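Local structure of AvGluR1 ligand binding domain (Adineta vaga, 4IO3) at residues A3-I8 with M52-D57; E46-K51 with V223-L228; D85-S90 with D203-G208; D104-I109 with M179-A184. The protein probably serves as a ligand-gated ion channel of the ionotropic glutamate receptor family, this piece being the extracellular domain that binds the amino-acid agonist. All blocks are in the same frame, centred on the assembly; numbering follows the deposited sequence. Where two conformers were deposited one is given.

Interaction 1 of 4, residues A3-I8 with M52-D57; sequences ARLKGI and MGFVAD
K6 and G53 bring their CA atoms to 4.2 Å where the type II turn L5-I8 lies against the chain leaving a helix, and two nearly straight backbone bonds hold the two segments together. G7 N donates to G53 O at 2.9 Å, coming from well above the carbonyl plane, and V55 N donates to I8 O at 2.8 Å. Between them L5 O, which already takes the turn bond from I8 N, also receives a CA-H...O contact from F54 CA at 3.4 Å. G53 has positive phi; a CB on it would press on K6 CG and on the preceding carbonyl, so glycine fits this position. G7, also at positive phi, takes the third place of the turn.

L5 carries most of the apolar contact. Its side chain runs alongside that of M52, both pointing the same way, and the chain of M52 bends at chi3 (71°) to set its methyl CE 3.6 Å from L5 CD1. Nearer its backbone, L5 CB rests by F54 CB, 4.1 Å away. F54 CB also sits 3.2 Å from I8 O, while the ring, turned with chi1 at 58°, leads away from the turn toward L48 and L10 and has M52 SD at its edge. K6 extends its chain outward, its CA and CB lying by M52 O.

Y217 covers L5 and I8 from a neighbouring loop, and D220 accepts from L5 N. The arrangement leads into strand 9-14 beside strand 55-60, the start of the parallel beta-alpha-beta unit, with helix 40-52 in its crossover, in the first lobe of the periplasmic-binding-protein fold.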
loop_
_atom_site.group_PDB
_atom_site.type_symbol
_atom_site.label_atom_id
_atom_site.label_comp_id
_atom_site.label_asym_id
_atom_site.label_seq_id
_atom_site.Cartn_x
_atom_site.Cartn_y
_atom_site.Cartn_z
ATOM N N ALA A 3 5.192 6.565 -23.153
ATOM C CA ALA A 3 5.905 7.812 -23.362
ATOM C C ALA A 3 6.283 8.441 -22.022
ATOM O O ALA A 3 5.688 8.104 -20.974
ATOM C CB ALA A 3 5.046 8.783 -24.170
ATOM N N ARG A 4 7.272 9.341 -22.072
ATOM C CA ARG A 4 7.670 10.153 -20.918
ATOM C C ARG A 4 6.880 11.443 -20.928
ATOM O O ARG A 4 6.530 11.943 -21.998
ATOM C CB ARG A 4 9.157 10.509 -21.001
ATOM C CG ARG A 4 10.080 9.317 -20.843
ATOM C CD ARG A 4 10.157 8.837 -19.400
ATOM N NE ARG A 4 11.212 7.829 -19.252
ATOM C CZ ARG A 4 12.505 8.110 -19.111
ATOM N NH1 ARG A 4 12.919 9.374 -19.087
ATOM N NH2 ARG A 4 13.390 7.123 -18.991
ATOM N N LEU A 5 6.631 11.987 -19.741
ATOM C CA LEU A 5 5.788 13.173 -19.595
ATOM C C LEU A 5 6.541 14.516 -19.814
ATOM O O LEU A 5 5.941 15.594 -19.764
ATOM C CB LEU A 5 5.121 13.125 -18.229
ATOM C CG LEU A 5 3.890 12.204 -18.181
ATOM C CD1 LEU A 5 3.445 11.977 -16.766
ATOM C CD2 LEU A 5 2.749 12.858 -18.966
ATOM N N LYS A 6 7.849 14.481 -20.042
ATOM C CA LYS A 6 8.594 15.742 -20.206
ATOM C C LYS A 6 8.059 16.666 -21.316
ATOM O O LYS A 6 7.908 16.244 -22.462
ATOM C CB LYS A 6 10.061 15.455 -20.475
ATOM C CG LYS A 6 10.903 16.741 -20.570
ATOM C CD LYS A 6 12.368 16.427 -20.783
ATOM C CE LYS A 6 13.204 17.695 -20.789
ATOM N NZ LYS A 6 14.645 17.408 -21.090
ATOM N N GLY A 7 7.801 17.933 -20.971
ATOM C CA GLY A 7 7.260 18.910 -21.902
ATOM C C GLY A 7 5.762 18.809 -22.180
ATOM O O GLY A 7 5.193 19.654 -22.887
ATOM N N ILE A 8 5.119 17.789 -21.621
ATOM C CA ILE A 8 3.719 17.518 -21.890
ATOM C C ILE A 8 2.852 18.233 -20.853
ATOM O O ILE A 8 3.205 18.274 -19.677
ATOM C CB ILE A 8 3.433 16.006 -21.798
ATOM C CG1 ILE A 8 4.266 15.262 -22.851
ATOM C CG2 ILE A 8 1.948 15.745 -21.916
ATOM C CD1 ILE A 8 4.037 15.710 -24.268
ATOM N N MET A 52 9.910 15.033 -13.478
ATOM C CA MET A 52 9.367 14.473 -14.708
ATOM C C MET A 52 9.323 15.484 -15.858
ATOM O O MET A 52 9.283 15.096 -17.016
ATOM C CB MET A 52 7.978 13.951 -14.450
ATOM C CG MET A 52 8.005 12.871 -13.390
ATOM S SD MET A 52 6.384 12.219 -13.004
ATOM C CE MET A 52 6.095 11.338 -14.462
ATOM N N GLY A 53 9.272 16.764 -15.526
ATOM C CA GLY A 53 9.344 17.791 -16.559
ATOM C C GLY A 53 8.037 18.132 -17.262
ATOM O O GLY A 53 8.046 18.871 -18.239
ATOM N N PHE A 54 6.910 17.621 -16.779
ATOM C CA PHE A 54 5.620 17.993 -17.368
ATOM C C PHE A 54 5.252 19.426 -16.992
ATOM O O PHE A 54 5.890 20.034 -16.132
ATOM C CB PHE A 54 4.495 17.014 -16.978
ATOM C CG PHE A 54 4.263 16.874 -15.488
ATOM C CD1 PHE A 54 3.541 17.831 -14.779
ATOM C CD2 PHE A 54 4.711 15.749 -14.812
ATOM C CE1 PHE A 54 3.312 17.692 -13.395
ATOM C CE2 PHE A 54 4.483 15.604 -13.442
ATOM C CZ PHE A 54 3.781 16.563 -12.733
ATOM N N VAL A 55 4.255 19.961 -17.694
ATOM C CA VAL A 55 3.698 21.274 -17.408
ATOM C C VAL A 55 2.404 21.044 -16.658
ATOM O O VAL A 55 1.497 20.357 -17.145
ATOM C CB VAL A 55 3.479 22.061 -18.705
ATOM C CG1 VAL A 55 2.857 23.400 -18.421
ATOM C CG2 VAL A 55 4.812 22.240 -19.414
ATOM N N ALA A 56 2.326 21.592 -15.454
ATOM C CA ALA A 56 1.186 21.334 -14.584
ATOM C C ALA A 56 0.074 22.352 -14.761
ATOM O O ALA A 56 0.278 23.549 -14.595
ATOM C CB ALA A 56 1.611 21.278 -13.131
ATOM N N ASP A 57 -1.092 21.859 -15.137
ATOM C CA ASP A 57 -2.307 22.674 -15.209
ATOM C C ASP A 57 -3.248 22.196 -14.115
ATOM O O ASP A 57 -4.093 21.334 -14.353
ATOM C CB ASP A 57 -2.961 22.517 -16.579
ATOM C CG ASP A 57 -4.266 23.291 -16.709
ATOM O OD1 ASP A 57 -4.578 24.130 -15.841
ATOM O OD2 ASP A 57 -4.996 23.045 -17.684
#

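Interaction 2 of 4, residues E46-K51 with V223-L228; sequences EYLRDK and VNILSL
The side chains of K51 and N224 run antiparallel alongside one another, and the lysine ammonium ends beside the asparagine amide. K51 NZ donates to N224 OD1 at 3.1 Å, arriving in the carbonyl plane on a lone pair. Bends at chi3 (67°) and chi4 of the lysine bring its end against the second helix, where CD lies 3.6 Å from L228 CD2 and the tips of K51 and L228 meet. A water also donates to N224 OD1 at 2.9 Å, giving this oxygen two donors.

Beside this polar contact the packing is apolar. L48 CD2 is packed against L228 CD1 at 3.7 Å and against I225 CD1 at 3.9 Å, with both neighbours crossing it at a slant. Y47 adds its CB at the margin, 4.2 Å from L228 CD1. This is steep helix-helix packing within the first lobe of the bilobed periplasmic-binding-protein fold, between helices 40-52 and 218-230; the axes of the short segments approach to 10.6 Å at 118° between their directions.

The amide of N224 is oriented from its other end as well, since ND2 donates to the backbone O of D220 one turn earlier. An alanine here is likely to leave the K51 ammonium without its amide acceptor and the lysine end free to turn. Further out, I233 of helix 233-242 touches both Y47 and L228, and L226 packs on R93 of the second subunit.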
loop_
_atom_site.group_PDB
_atom_site.type_symbol
_atom_site.label_atom_id
_atom_site.label_comp_id
_atom_site.label_asym_id
_atom_site.label_seq_id
_atom_site.Cartn_x
_atom_site.Cartn_y
_atom_site.Cartn_z
ATOM N N GLU A 46 4.523 19.580 -7.276
ATOM C CA GLU A 46 5.784 20.266 -7.546
ATOM C C GLU A 46 6.979 19.285 -7.582
ATOM O O GLU A 46 7.821 19.366 -8.483
ATOM C CB GLU A 46 5.981 21.406 -6.544
ATOM C CG GLU A 46 7.258 22.181 -6.689
ATOM C CD GLU A 46 7.444 22.749 -8.080
ATOM O OE1 GLU A 46 6.433 22.945 -8.801
ATOM O OE2 GLU A 46 8.612 22.992 -8.453
ATOM N N TYR A 47 7.042 18.347 -6.643
ATOM C CA TYR A 47 8.073 17.307 -6.684
ATOM C C TYR A 47 8.041 16.491 -7.972
ATOM O O TYR A 47 9.094 16.256 -8.594
ATOM C CB TYR A 47 7.964 16.354 -5.497
ATOM C CG TYR A 47 8.698 16.835 -4.283
ATOM C CD1 TYR A 47 10.086 16.812 -4.229
ATOM C CD2 TYR A 47 8.001 17.298 -3.174
ATOM C CE1 TYR A 47 10.756 17.260 -3.106
ATOM C CE2 TYR A 47 8.667 17.750 -2.049
ATOM C CZ TYR A 47 10.031 17.725 -2.019
ATOM O OH TYR A 47 10.681 18.168 -0.892
ATOM N N LEU A 48 6.862 16.048 -8.375
ATOM C CA LEU A 48 6.762 15.255 -9.594
ATOM C C LEU A 48 7.092 16.086 -10.836
ATOM O O LEU A 48 7.766 15.607 -11.749
ATOM C CB LEU A 48 5.372 14.655 -9.744
ATOM C CG LEU A 48 5.034 13.591 -8.703
ATOM C CD1 LEU A 48 3.544 13.336 -8.672
ATOM C CD2 LEU A 48 5.800 12.311 -9.012
ATOM N N ARG A 49 6.615 17.325 -10.862
ATOM C CA ARG A 49 6.855 18.209 -12.014
ATOM C C ARG A 49 8.350 18.421 -12.190
ATOM O O ARG A 49 8.871 18.414 -13.311
ATOM C CB ARG A 49 6.159 19.557 -11.802
ATOM C CG ARG A 49 6.306 20.491 -12.994
ATOM C CD ARG A 49 5.943 21.913 -12.633
ATOM N NE ARG A 49 6.874 22.517 -11.688
ATOM C CZ ARG A 49 8.152 22.777 -11.944
ATOM N NH1 ARG A 49 8.690 22.476 -13.124
ATOM N NH2 ARG A 49 8.905 23.336 -11.010
ATOM N N ASP A 50 9.050 18.612 -11.084
ATOM C CA ASP A 50 10.499 18.862 -11.143
ATOM C C ASP A 50 11.270 17.645 -11.636
ATOM O O ASP A 50 12.251 17.777 -12.365
ATOM C CB ASP A 50 11.033 19.246 -9.766
ATOM C CG ASP A 50 10.704 20.674 -9.384
ATOM O OD1 ASP A 50 10.359 21.477 -10.283
ATOM O OD2 ASP A 50 10.805 20.990 -8.176
ATOM N N LYS A 51 10.854 16.457 -11.228
ATOM C CA LYS A 51 11.524 15.243 -11.674
ATOM C C LYS A 51 11.154 14.797 -13.081
ATOM O O LYS A 51 11.981 14.235 -13.789
ATOM C CB LYS A 51 11.242 14.101 -10.693
ATOM C CG LYS A 51 11.987 14.265 -9.403
ATOM C CD LYS A 51 11.496 13.295 -8.362
ATOM C CE LYS A 51 11.828 11.859 -8.724
ATOM N NZ LYS A 51 10.624 11.026 -8.476
ATOM N N VAL A 223 7.180 4.940 -11.704
ATOM C CA VAL A 223 8.588 4.932 -11.342
ATOM C C VAL A 223 8.930 6.131 -10.479
ATOM O O VAL A 223 9.685 6.024 -9.511
ATOM C CB VAL A 223 9.455 4.886 -12.607
ATOM C CG1 VAL A 223 10.907 5.240 -12.328
ATOM C CG2 VAL A 223 9.355 3.509 -13.237
ATOM N N ASN A 224 8.363 7.279 -10.822
ATOM C CA ASN A 224 8.649 8.476 -10.079
ATOM C C ASN A 224 8.014 8.501 -8.708
ATOM O O ASN A 224 8.628 8.952 -7.728
ATOM C CB ASN A 224 8.303 9.710 -10.908
ATOM C CG ASN A 224 9.399 10.049 -11.889
ATOM O OD1 ASN A 224 10.337 10.745 -11.537
ATOM N ND2 ASN A 224 9.307 9.531 -13.100
ATOM N N ILE A 225 6.778 8.003 -8.610
ATOM C CA ILE A 225 6.157 7.904 -7.291
ATOM C C ILE A 225 6.976 6.978 -6.376
ATOM O O ILE A 225 7.250 7.274 -5.205
ATOM C CB ILE A 225 4.722 7.376 -7.424
ATOM C CG1 ILE A 225 3.837 8.448 -8.058
ATOM C CG2 ILE A 225 4.188 6.960 -6.075
ATOM C CD1 ILE A 225 3.669 9.675 -7.155
ATOM N N LEU A 226 7.400 5.837 -6.908
ATOM C CA LEU A 226 8.153 4.875 -6.110
ATOM C C LEU A 226 9.504 5.459 -5.698
ATOM O O LEU A 226 10.002 5.210 -4.615
ATOM C CB LEU A 226 8.334 3.584 -6.901
ATOM C CG LEU A 226 7.053 2.757 -7.058
ATOM C CD1 LEU A 226 7.134 1.691 -8.107
ATOM C CD2 LEU A 226 6.710 2.141 -5.696
ATOM N N SER A 227 10.090 6.275 -6.565
ATOM C CA SER A 227 11.334 6.940 -6.218
ATOM C C SER A 227 11.112 7.928 -5.074
ATOM O O SER A 227 11.915 7.992 -4.154
ATOM C CB SER A 227 11.930 7.645 -7.436
ATOM O OG SER A 227 13.111 8.359 -7.074
ATOM N N LEU A 228 10.023 8.700 -5.113
ATOM C CA LEU A 228 9.739 9.591 -3.997
ATOM C C LEU A 228 9.525 8.805 -2.688
ATOM O O LEU A 228 9.870 9.272 -1.595
ATOM C CB LEU A 228 8.550 10.473 -4.297
ATOM C CG LEU A 228 8.667 11.457 -5.453
ATOM C CD1 LEU A 228 7.368 12.222 -5.649
ATOM C CD2 LEU A 228 9.829 12.443 -5.248
HETATM O O HOH W 1 12.634 10.905 -13.339
#

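Interaction 3 of 4, residues D85-S90 with D203-G208; sequences DITVTS and DKSTFG. With ASP (aspartic acid), chain C.
D85 and F207 form the dense inner part of this contact. The backbone at D85 lies over one face of the phenyl ring, its CA 3.7 Å above the ring plane and over the centre, and D85 CB makes a CH-pi contact 4.0 Å from the ring centroid. T87 OG1 meets the ring at its edge, near its plane, 3.6 Å from F207 CE1. A chi1 of -66°, with CG anti to the carbonyl carbon, lays the F207 ring against the D85 backbone and beside the bound aspartate.

This is the agonist site of the ligand-binding domain, lying in the cleft of its two lobes as in other ionotropic glutamate receptors. The aspartate ammonium donates to D85 O at 2.9 Å and to T87 OG1 at 2.8 Å, while T87 N donates to its carboxylate O; R92 and R136 are among its further partners. A leucine in place of F207 would probably strip the flat support from D85 and let the loop carrying these ligand-binding atoms shift.

Two backbone bonds join loop and strand: V88 N donates to T206 O at 2.9 Å, and a longer one runs from G208 N to I86 O at 3.3 Å. T87 CG2 against S205 CB adds further buried packing. The looser side is at T206, only partly buried, where V88 CG2 touches OG1 and this hydroxyl bonds to R229 of the second subunit.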
loop_
_atom_site.group_PDB
_atom_site.type_symbol
_atom_site.label_atom_id
_atom_site.label_comp_id
_atom_site.label_asym_id
_atom_site.label_seq_id
_atom_site.Cartn_x
_atom_site.Cartn_y
_atom_site.Cartn_z
ATOM N N ASP A 85 -6.534 12.590 -1.758
ATOM C CA ASP A 85 -6.876 11.553 -0.822
ATOM C C ASP A 85 -7.979 10.679 -1.404
ATOM O O ASP A 85 -9.092 10.606 -0.870
ATOM C CB ASP A 85 -7.256 12.127 0.558
ATOM C CG ASP A 85 -8.322 13.232 0.527
ATOM O OD1 ASP A 85 -8.565 13.877 -0.510
ATOM O OD2 ASP A 85 -8.924 13.467 1.627
ATOM N N ILE A 86 -7.629 9.984 -2.478
ATOM C CA ILE A 86 -8.579 9.248 -3.301
ATOM C C ILE A 86 -8.345 7.762 -3.114
ATOM O O ILE A 86 -7.289 7.210 -3.502
ATOM C CB ILE A 86 -8.433 9.604 -4.786
ATOM C CG1 ILE A 86 -8.531 11.125 -4.988
ATOM C CG2 ILE A 86 -9.411 8.805 -5.626
ATOM C CD1 ILE A 86 -8.069 11.577 -6.357
ATOM N N THR A 87 -9.318 7.104 -2.489
ATOM C CA THR A 87 -9.188 5.689 -2.169
ATOM C C THR A 87 -9.253 4.786 -3.397
ATOM O O THR A 87 -10.106 4.951 -4.270
ATOM C CB THR A 87 -10.278 5.281 -1.165
ATOM O OG1 THR A 87 -10.175 6.138 -0.025
ATOM C CG2 THR A 87 -10.123 3.840 -0.702
ATOM N N VAL A 88 -8.311 3.840 -3.457
ATOM C CA VAL A 88 -8.276 2.841 -4.541
ATOM C C VAL A 88 -9.300 1.774 -4.203
ATOM O O VAL A 88 -9.206 1.120 -3.173
ATOM C CB VAL A 88 -6.883 2.222 -4.662
ATOM C CG1 VAL A 88 -6.845 1.177 -5.760
ATOM C CG2 VAL A 88 -5.871 3.279 -4.943
ATOM N N THR A 89 -10.324 1.642 -5.029
ATOM C CA THR A 89 -11.323 0.626 -4.806
ATOM C C THR A 89 -11.552 -0.218 -6.045
ATOM O O THR A 89 -11.289 0.212 -7.145
ATOM C CB THR A 89 -12.696 1.201 -4.415
ATOM O OG1 THR A 89 -13.268 1.857 -5.559
ATOM C CG2 THR A 89 -12.567 2.232 -3.259
ATOM N N SER A 90 -12.058 -1.416 -5.840
ATOM C CA SER A 90 -12.335 -2.337 -6.926
ATOM C C SER A 90 -13.302 -1.738 -7.944
ATOM O O SER A 90 -13.073 -1.808 -9.142
ATOM C CB SER A 90 -12.897 -3.635 -6.393
ATOM O OG SER A 90 -12.974 -4.559 -7.445
ATOM N N ASP A 203 -11.345 -0.959 7.052
ATOM C CA ASP A 203 -11.217 -0.763 5.615
ATOM C C ASP A 203 -9.823 -0.309 5.197
ATOM O O ASP A 203 -9.663 0.730 4.551
ATOM C CB ASP A 203 -12.270 0.227 5.101
ATOM C CG ASP A 203 -12.496 0.096 3.611
ATOM O OD1 ASP A 203 -12.452 -1.045 3.110
ATOM O OD2 ASP A 203 -12.725 1.128 2.940
ATOM N N LYS A 204 -8.812 -1.069 5.585
ATOM C CA LYS A 204 -7.433 -0.760 5.187
ATOM C C LYS A 204 -7.377 -0.718 3.654
ATOM O O LYS A 204 -7.870 -1.620 2.948
ATOM C CB LYS A 204 -6.475 -1.816 5.710
ATOM C CG LYS A 204 -6.521 -2.053 7.221
ATOM C CD LYS A 204 -5.937 -0.891 8.020
ATOM C CE LYS A 204 -5.357 -1.343 9.374
ATOM N NZ LYS A 204 -6.159 -2.436 10.019
ATOM N N SER A 205 -6.745 0.335 3.143
ATOM C CA SER A 205 -6.788 0.630 1.751
ATOM C C SER A 205 -5.566 1.474 1.402
ATOM O O SER A 205 -4.644 1.634 2.229
ATOM C CB SER A 205 -8.078 1.402 1.458
ATOM O OG SER A 205 -8.280 2.454 2.418
ATOM N N THR A 206 -5.570 2.038 0.199
ATOM C CA THR A 206 -4.511 2.943 -0.229
ATOM C C THR A 206 -5.078 4.139 -0.946
ATOM O O THR A 206 -6.229 4.099 -1.409
ATOM C CB THR A 206 -3.566 2.230 -1.191
ATOM O OG1 THR A 206 -4.321 1.666 -2.275
ATOM C CG2 THR A 206 -2.839 1.110 -0.466
ATOM N N PHE A 207 -4.286 5.201 -1.048
ATOM C CA PHE A 207 -4.594 6.320 -1.919
ATOM C C PHE A 207 -3.680 6.204 -3.136
ATOM O O PHE A 207 -2.491 5.907 -2.992
ATOM C CB PHE A 207 -4.310 7.675 -1.268
ATOM C CG PHE A 207 -5.181 8.016 -0.093
ATOM C CD1 PHE A 207 -6.485 7.576 -0.013
ATOM C CD2 PHE A 207 -4.706 8.866 0.883
ATOM C CE1 PHE A 207 -7.269 7.926 1.065
ATOM C CE2 PHE A 207 -5.477 9.227 1.974
ATOM C CZ PHE A 207 -6.767 8.784 2.049
ATOM N N GLY A 208 -4.218 6.434 -4.329
ATOM C CA GLY A 208 -3.414 6.420 -5.532
ATOM C C GLY A 208 -3.803 7.567 -6.448
ATOM O O GLY A 208 -4.906 8.118 -6.313
HETATM N N ASP C . -10.893 8.827 0.503
HETATM C CA ASP C . -12.353 8.922 0.245
HETATM C C ASP C . -12.666 8.524 -1.175
HETATM O O ASP C . -11.766 8.439 -2.059
HETATM C CB ASP C . -12.887 10.349 0.479
HETATM C CG ASP C . -13.107 10.660 1.939
HETATM O OD1 ASP C . -12.944 11.859 2.333
HETATM O OD2 ASP C . -13.456 9.724 2.703
HETATM O OXT ASP C . -13.846 8.291 -1.473
#

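Interaction 4 of 4, residues D104-I109 with M179-A184; sequences DNSMRI and MDIGTA. With ASP (aspartic acid), chain C.
The carboxylate of D180 is gripped at both oxygens: OD2 accepts from the ammonium of the bound aspartate at 2.7 Å, and OD1 accepts from N105 ND2 at 3.0 Å. The amide and carboxylate planes stand 89° apart, and N105 ND2 meets OD1 from above the carboxylate plane (73° out of it), although the oxygen lies close to the plane of the amide itself. N105 points its amide there with CG anti to the backbone N (chi1 -178°), and both ends of that amide are engaged, ND2 also donating to S205 OG and OD1 taking a bond from a water that accepts in turn from G182 N. N105 thus probably helps position D180 for the ligand from the second shell, and the ligand's ammonium would be expected to stabilise the buried carboxylate.

The backbones pair antiparallel. R108 and M179 exchange two bonds, M179 O accepting from R108 N at 2.9 Å, whereas M107 and D180 form the adjoining non-hydrogen-bonded pair. One residue on, I181 N donates to S106 O at 2.8 Å, just where the strand gives way to helix. I181 CG2 packs on S106 OG at 3.6 Å, and its CD1 lies against R108 CD, whose guanidinium reaches on to G199 O.

Strand 103-112 lies between strand 176-180 and strand 200-211 in the mixed sheet, and D180 stands at the N-terminus of helix 181-190, while helix 162-170 packs against M179.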
loop_
_atom_site.group_PDB
_atom_site.type_symbol
_atom_site.label_atom_id
_atom_site.label_comp_id
_atom_site.label_asym_id
_atom_site.label_seq_id
_atom_site.Cartn_x
_atom_site.Cartn_y
_atom_site.Cartn_z
ATOM N N ASP A 104 -0.770 4.698 2.539
ATOM C CA ASP A 104 -1.733 3.754 3.054
ATOM C C ASP A 104 -2.909 4.558 3.613
ATOM O O ASP A 104 -2.857 5.783 3.736
ATOM C CB ASP A 104 -1.101 2.793 4.071
ATOM C CG ASP A 104 -0.368 3.498 5.193
ATOM O OD1 ASP A 104 -0.642 4.689 5.450
ATOM O OD2 ASP A 104 0.495 2.848 5.827
ATOM N N ASN A 105 -3.987 3.874 3.928
ATOM C CA ASN A 105 -5.174 4.543 4.457
ATOM C C ASN A 105 -5.981 3.526 5.228
ATOM O O ASN A 105 -5.804 2.323 5.068
ATOM C CB ASN A 105 -6.036 5.154 3.334
ATOM C CG ASN A 105 -7.267 5.910 3.857
ATOM O OD1 ASN A 105 -7.139 6.849 4.667
ATOM N ND2 ASN A 105 -8.459 5.506 3.409
ATOM N N SER A 106 -6.824 4.033 6.107
ATOM C CA SER A 106 -7.845 3.235 6.758
ATOM C C SER A 106 -8.848 4.251 7.246
ATOM O O SER A 106 -8.579 5.462 7.195
ATOM C CB SER A 106 -7.278 2.438 7.939
ATOM O OG SER A 106 -6.607 3.288 8.868
ATOM N N MET A 107 -9.967 3.784 7.772
ATOM C CA MET A 107 -10.981 4.688 8.317
ATOM C C MET A 107 -11.145 4.524 9.798
ATOM O O MET A 107 -10.806 3.478 10.349
ATOM C CB MET A 107 -12.345 4.492 7.640
ATOM C CG MET A 107 -12.343 4.920 6.172
ATOM S SD MET A 107 -13.974 4.928 5.407
ATOM C CE MET A 107 -14.186 3.163 5.104
ATOM N N ARG A 108 -11.672 5.573 10.430
ATOM C CA ARG A 108 -12.062 5.507 11.828
ATOM C C ARG A 108 -13.454 6.073 12.034
ATOM O O ARG A 108 -13.977 6.786 11.175
ATOM C CB ARG A 108 -11.016 6.245 12.667
ATOM C CG ARG A 108 -9.659 5.532 12.528
ATOM C CD ARG A 108 -8.785 5.653 13.721
ATOM N NE ARG A 108 -9.416 5.215 14.959
ATOM C CZ ARG A 108 -9.062 5.656 16.158
ATOM N NH1 ARG A 108 -8.079 6.554 16.266
ATOM N NH2 ARG A 108 -9.676 5.212 17.242
ATOM N N ILE A 109 -14.068 5.712 13.159
ATOM C CA ILE A 109 -15.338 6.279 13.560
ATOM C C ILE A 109 -15.106 7.660 14.173
ATOM O O ILE A 109 -14.284 7.806 15.058
ATOM C CB ILE A 109 -16.071 5.333 14.567
ATOM C CG1 ILE A 109 -16.364 3.992 13.896
ATOM C CG2 ILE A 109 -17.366 5.941 15.038
ATOM C CD1 ILE A 109 -16.790 2.912 14.859
ATOM N N MET A 179 -14.501 8.442 8.750
ATOM C CA MET A 179 -13.563 9.334 8.105
ATOM C C MET A 179 -12.235 8.643 7.893
ATOM O O MET A 179 -11.802 7.879 8.738
ATOM C CB MET A 179 -13.389 10.560 9.008
ATOM C CG MET A 179 -12.888 11.771 8.337
ATOM S SD MET A 179 -12.979 13.246 9.394
ATOM C CE MET A 179 -12.009 14.256 8.285
ATOM N N ASP A 180 -11.550 8.961 6.798
ATOM C CA ASP A 180 -10.183 8.503 6.593
ATOM C C ASP A 180 -9.277 8.962 7.747
ATOM O O ASP A 180 -9.391 10.089 8.226
ATOM C CB ASP A 180 -9.603 9.097 5.304
ATOM C CG ASP A 180 -10.249 8.570 4.032
ATOM O OD1 ASP A 180 -10.745 7.415 3.971
ATOM O OD2 ASP A 180 -10.209 9.328 3.030
ATOM N N ILE A 181 -8.337 8.113 8.137
ATOM C CA ILE A 181 -7.558 8.354 9.343
ATOM C C ILE A 181 -6.653 9.588 9.292
ATOM O O ILE A 181 -6.553 10.312 10.268
ATOM C CB ILE A 181 -6.739 7.093 9.695
ATOM C CG1 ILE A 181 -6.085 7.223 11.072
ATOM C CG2 ILE A 181 -5.713 6.797 8.642
ATOM C CD1 ILE A 181 -5.574 5.854 11.606
ATOM N N GLY A 182 -6.005 9.853 8.157
ATOM C CA GLY A 182 -5.112 11.000 8.059
ATOM C C GLY A 182 -5.796 12.326 8.302
ATOM O O GLY A 182 -5.394 13.100 9.173
ATOM N N THR A 183 -6.859 12.586 7.553
ATOM C CA THR A 183 -7.643 13.802 7.754
ATOM C C THR A 183 -8.448 13.789 9.065
ATOM O O THR A 183 -8.666 14.840 9.682
ATOM C CB THR A 183 -8.560 14.084 6.528
ATOM O OG1 THR A 183 -9.355 12.917 6.243
ATOM C CG2 THR A 183 -7.714 14.443 5.321
ATOM N N ALA A 184 -8.903 12.619 9.498
ATOM C CA ALA A 184 -9.660 12.561 10.742
ATOM C C ALA A 184 -8.778 13.005 11.914
ATOM O O ALA A 184 -9.193 13.765 12.786
ATOM C CB ALA A 184 -10.168 11.165 10.977
HETATM N N ASP C . -10.893 8.827 0.503
HETATM C CA ASP C . -12.353 8.922 0.245
HETATM C C ASP C . -12.666 8.524 -1.175
HETATM O O ASP C . -11.766 8.439 -2.059
HETATM C CB ASP C . -12.887 10.349 0.479
HETATM C CG ASP C . -13.107 10.660 1.939
HETATM O OD1 ASP C . -12.944 11.859 2.333
HETATM O OD2 ASP C . -13.456 9.724 2.703
HETATM O OXT ASP C . -13.846 8.291 -1.473
HETATM O O HOH W 2 -5.530 8.723 5.495
#

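In the fold
Interactions 1 and 2 adjoin, their centres 11 Å apart, sharing the region of helix 40-52 and strand 55-60, and their segments alternate along the chain. Interactions 3 and 4 form a second pair, also 11 Å apart by centres, on neighbouring strands 200-211 and 103-112 of the mixed sheet; both touch the bound aspartate. The two pairs are well separated, with the centres of interactions 1 and 4 about 32 Å apart. In sequence, interaction 4 is nested within the loop closed by interaction 3, itself nested within that of interaction 2. Distant segments thus build the ligand site, and interactions 2 and 3 both also touch the second subunit.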